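Local structure of putative glycosyl hydrolase (Bacteroides thetaiotaomicron VPI-5482, 3K11) at residues Leu136-Pro141 against Gln171-Phe176. The protein is of unknown function but is probably a glycoside hydrolase of family 88. Sequence-based numbering, arbitrary orientation.
Sequences LQILTP and QNYFDF
Asn172 reaches from helix 167-180 to the C-terminal end of helix 133-139, where its ND2 donates a hydrogen bond to Leu139 O at 2.9 Å. The N-H...O angle of 164° makes this bond nearly straight, and Leu139 O lies close to the amide plane, although ND2 itself stands well above the carbonyl plane of Leu139. With CG anti to the backbone N (chi1 -172°), the side chain starts out toward 136-141, and chi2 of 53° sets the turn of the amide that brings ND2 to Leu139 O. Its second link is water 1, which accepts from ND2 and donates to Ile138 O; the same water sits 3.4 Å above the Tyr173 ring, over its centre. This amide-and-water side is the looser part of the contact, made by a partly exposed residue. An alanine in place of Asn172 would probably leave Leu139 O without this donor and water 1 without one of its two partners.

The tight part is mainly nonpolar, made by the buried residues Pro141, Tyr173, Phe176 and Ile138. Pro141 CG packs 3.8 Å from Phe176 CB, while the carbonyl carbon of Pro141 lies over one face of the Phe176 ring, offset toward the rim, and Pro141 O is 3.4 Å from Phe176 CD1. Pro141 CG also meets the edge of the Tyr173 ring at CD1 (4.3 Å). At the far end of that ring, Tyr173 OH lies 3.6 Å from Ile138 CG1. Thr140 is the first residue beyond helical torsions. The contact thus joins two helices of what is, as in other members of family 88, probably an (alpha/alpha)6-barrel.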
loop_
_atom_site.group_PDB
_atom_site.type_symbol
_atom_site.label_atom_id
_atom_site.label_comp_id
_atom_site.label_asym_id
_atom_site.label_seq_id
_atom_site.Cartn_x
_atom_site.Cartn_y
_atom_site.Cartn_z
ATOM N N LEU A 136 -27.921 -28.735 21.566
ATOM C CA LEU A 136 -26.668 -29.356 21.939
ATOM C C LEU A 136 -25.530 -28.331 22.051
ATOM O O LEU A 136 -24.579 -28.522 22.816
ATOM C CB LEU A 136 -26.317 -30.507 20.971
ATOM C CG LEU A 136 -27.274 -31.709 21.097
ATOM C CD1 LEU A 136 -26.865 -32.729 20.072
ATOM C CD2 LEU A 136 -27.318 -32.334 22.488
ATOM N N GLN A 137 -25.636 -27.229 21.314
ATOM C CA GLN A 137 -24.639 -26.182 21.365
ATOM C C GLN A 137 -24.716 -25.510 22.742
ATOM O O GLN A 137 -23.695 -25.228 23.354
ATOM C CB GLN A 137 -24.879 -25.147 20.257
ATOM C CG GLN A 137 -23.785 -24.140 20.210
ATOM C CD GLN A 137 -23.901 -23.090 19.127
ATOM O OE1 GLN A 137 -25.000 -22.615 18.820
ATOM N NE2 GLN A 137 -22.754 -22.664 18.596
ATOM N N ILE A 138 -25.940 -25.287 23.202
ATOM C CA ILE A 138 -26.203 -24.626 24.481
ATOM C C ILE A 138 -25.858 -25.548 25.613
ATOM O O ILE A 138 -25.242 -25.141 26.590
ATOM C CB ILE A 138 -27.692 -24.193 24.586
ATOM C CG1 ILE A 138 -27.980 -23.096 23.538
ATOM C CG2 ILE A 138 -28.051 -23.739 26.017
ATOM C CD1 ILE A 138 -29.431 -22.912 23.131
ATOM N N LEU A 139 -26.280 -26.807 25.515
ATOM C CA LEU A 139 -26.140 -27.747 26.639
ATOM C C LEU A 139 -24.751 -28.355 26.754
ATOM O O LEU A 139 -24.262 -28.577 27.864
ATOM C CB LEU A 139 -27.168 -28.883 26.537
ATOM C CG LEU A 139 -28.648 -28.479 26.658
ATOM C CD1 LEU A 139 -29.508 -29.655 26.200
ATOM C CD2 LEU A 139 -28.982 -28.010 28.073
ATOM N N THR A 140 -24.137 -28.629 25.620
ATOM C CA THR A 140 -22.861 -29.295 25.573
ATOM C C THR A 140 -21.941 -28.533 24.611
ATOM O O THR A 140 -21.596 -29.031 23.554
ATOM C CB THR A 140 -23.015 -30.773 25.133
ATOM O OG1 THR A 140 -23.753 -30.821 23.893
ATOM C CG2 THR A 140 -23.758 -31.576 26.182
ATOM N N PRO A 141 -21.544 -27.304 24.990
ATOM C CA PRO A 141 -20.624 -26.570 24.145
ATOM C C PRO A 141 -19.299 -27.313 24.013
ATOM O O PRO A 141 -18.903 -28.018 24.939
ATOM C CB PRO A 141 -20.425 -25.248 24.897
ATOM C CG PRO A 141 -20.744 -25.557 26.314
ATOM C CD PRO A 141 -21.863 -26.572 26.226
ATOM N N GLN A 171 -23.525 -20.902 34.397
ATOM C CA GLN A 171 -22.569 -21.838 35.035
ATOM C C GLN A 171 -22.108 -22.918 34.071
ATOM O O GLN A 171 -20.916 -23.288 34.058
ATOM C CB GLN A 171 -23.159 -22.479 36.295
ATOM C CG GLN A 171 -23.538 -21.475 37.425
ATOM C CD GLN A 171 -22.385 -20.703 37.968
ATOM O OE1 GLN A 171 -21.241 -21.151 37.904
ATOM N NE2 GLN A 171 -22.655 -19.497 38.480
ATOM N N ASN A 172 -23.022 -23.414 33.245
ATOM C CA ASN A 172 -22.672 -24.460 32.276
ATOM C C ASN A 172 -21.690 -23.940 31.230
ATOM O O ASN A 172 -20.717 -24.569 30.891
ATOM C CB ASN A 172 -23.942 -24.955 31.586
ATOM C CG ASN A 172 -23.708 -26.159 30.701
ATOM O OD1 ASN A 172 -23.158 -27.150 31.156
ATOM N ND2 ASN A 172 -24.149 -26.091 29.447
ATOM N N TYR A 173 -22.007 -22.792 30.668
ATOM C CA TYR A 173 -21.141 -22.180 29.684
ATOM C C TYR A 173 -19.771 -21.892 30.269
ATOM O O TYR A 173 -18.720 -22.208 29.676
ATOM C CB TYR A 173 -21.755 -20.877 29.227
ATOM C CG TYR A 173 -22.828 -20.949 28.145
ATOM C CD1 TYR A 173 -22.723 -21.804 27.059
ATOM C CD2 TYR A 173 -23.887 -20.052 28.163
ATOM C CE1 TYR A 173 -23.686 -21.793 26.038
ATOM C CE2 TYR A 173 -24.843 -20.043 27.187
ATOM C CZ TYR A 173 -24.746 -20.912 26.122
ATOM O OH TYR A 173 -25.695 -20.835 25.107
ATOM N N PHE A 174 -19.760 -21.292 31.439
ATOM C CA PHE A 174 -18.471 -20.876 32.022
ATOM C C PHE A 174 -17.646 -22.053 32.514
ATOM O O PHE A 174 -16.435 -22.043 32.417
ATOM C CB PHE A 174 -18.638 -19.890 33.168
ATOM C CG PHE A 174 -17.389 -19.105 33.423
ATOM C CD1 PHE A 174 -17.001 -18.137 32.537
ATOM C CD2 PHE A 174 -16.549 -19.432 34.467
ATOM C CE1 PHE A 174 -15.828 -17.454 32.721
ATOM C CE2 PHE A 174 -15.393 -18.734 34.680
ATOM C CZ PHE A 174 -15.022 -17.742 33.803
ATOM N N ASP A 175 -18.294 -23.090 33.013
ATOM C CA ASP A 175 -17.548 -24.289 33.366
ATOM C C ASP A 175 -16.800 -24.788 32.134
ATOM O O ASP A 175 -15.614 -25.162 32.205
ATOM C CB ASP A 175 -18.480 -25.371 33.846
ATOM C CG ASP A 175 -17.742 -26.689 34.195
ATOM O OD1 ASP A 175 -16.715 -26.666 34.863
ATOM O OD2 ASP A 175 -18.225 -27.748 33.815
ATOM N N PHE A 176 -17.482 -24.821 30.988
ATOM C CA PHE A 176 -16.770 -25.188 29.741
ATOM C C PHE A 176 -15.571 -24.270 29.448
ATOM O O PHE A 176 -14.462 -24.726 29.161
ATOM C CB PHE A 176 -17.668 -25.246 28.499
ATOM C CG PHE A 176 -16.857 -25.449 27.259
ATOM C CD1 PHE A 176 -16.451 -26.716 26.898
ATOM C CD2 PHE A 176 -16.429 -24.375 26.526
ATOM C CE1 PHE A 176 -15.629 -26.880 25.805
ATOM C CE2 PHE A 176 -15.576 -24.557 25.450
ATOM C CZ PHE A 176 -15.171 -25.799 25.132
HETATM O O HOH W 1 -25.314 -23.423 28.847
#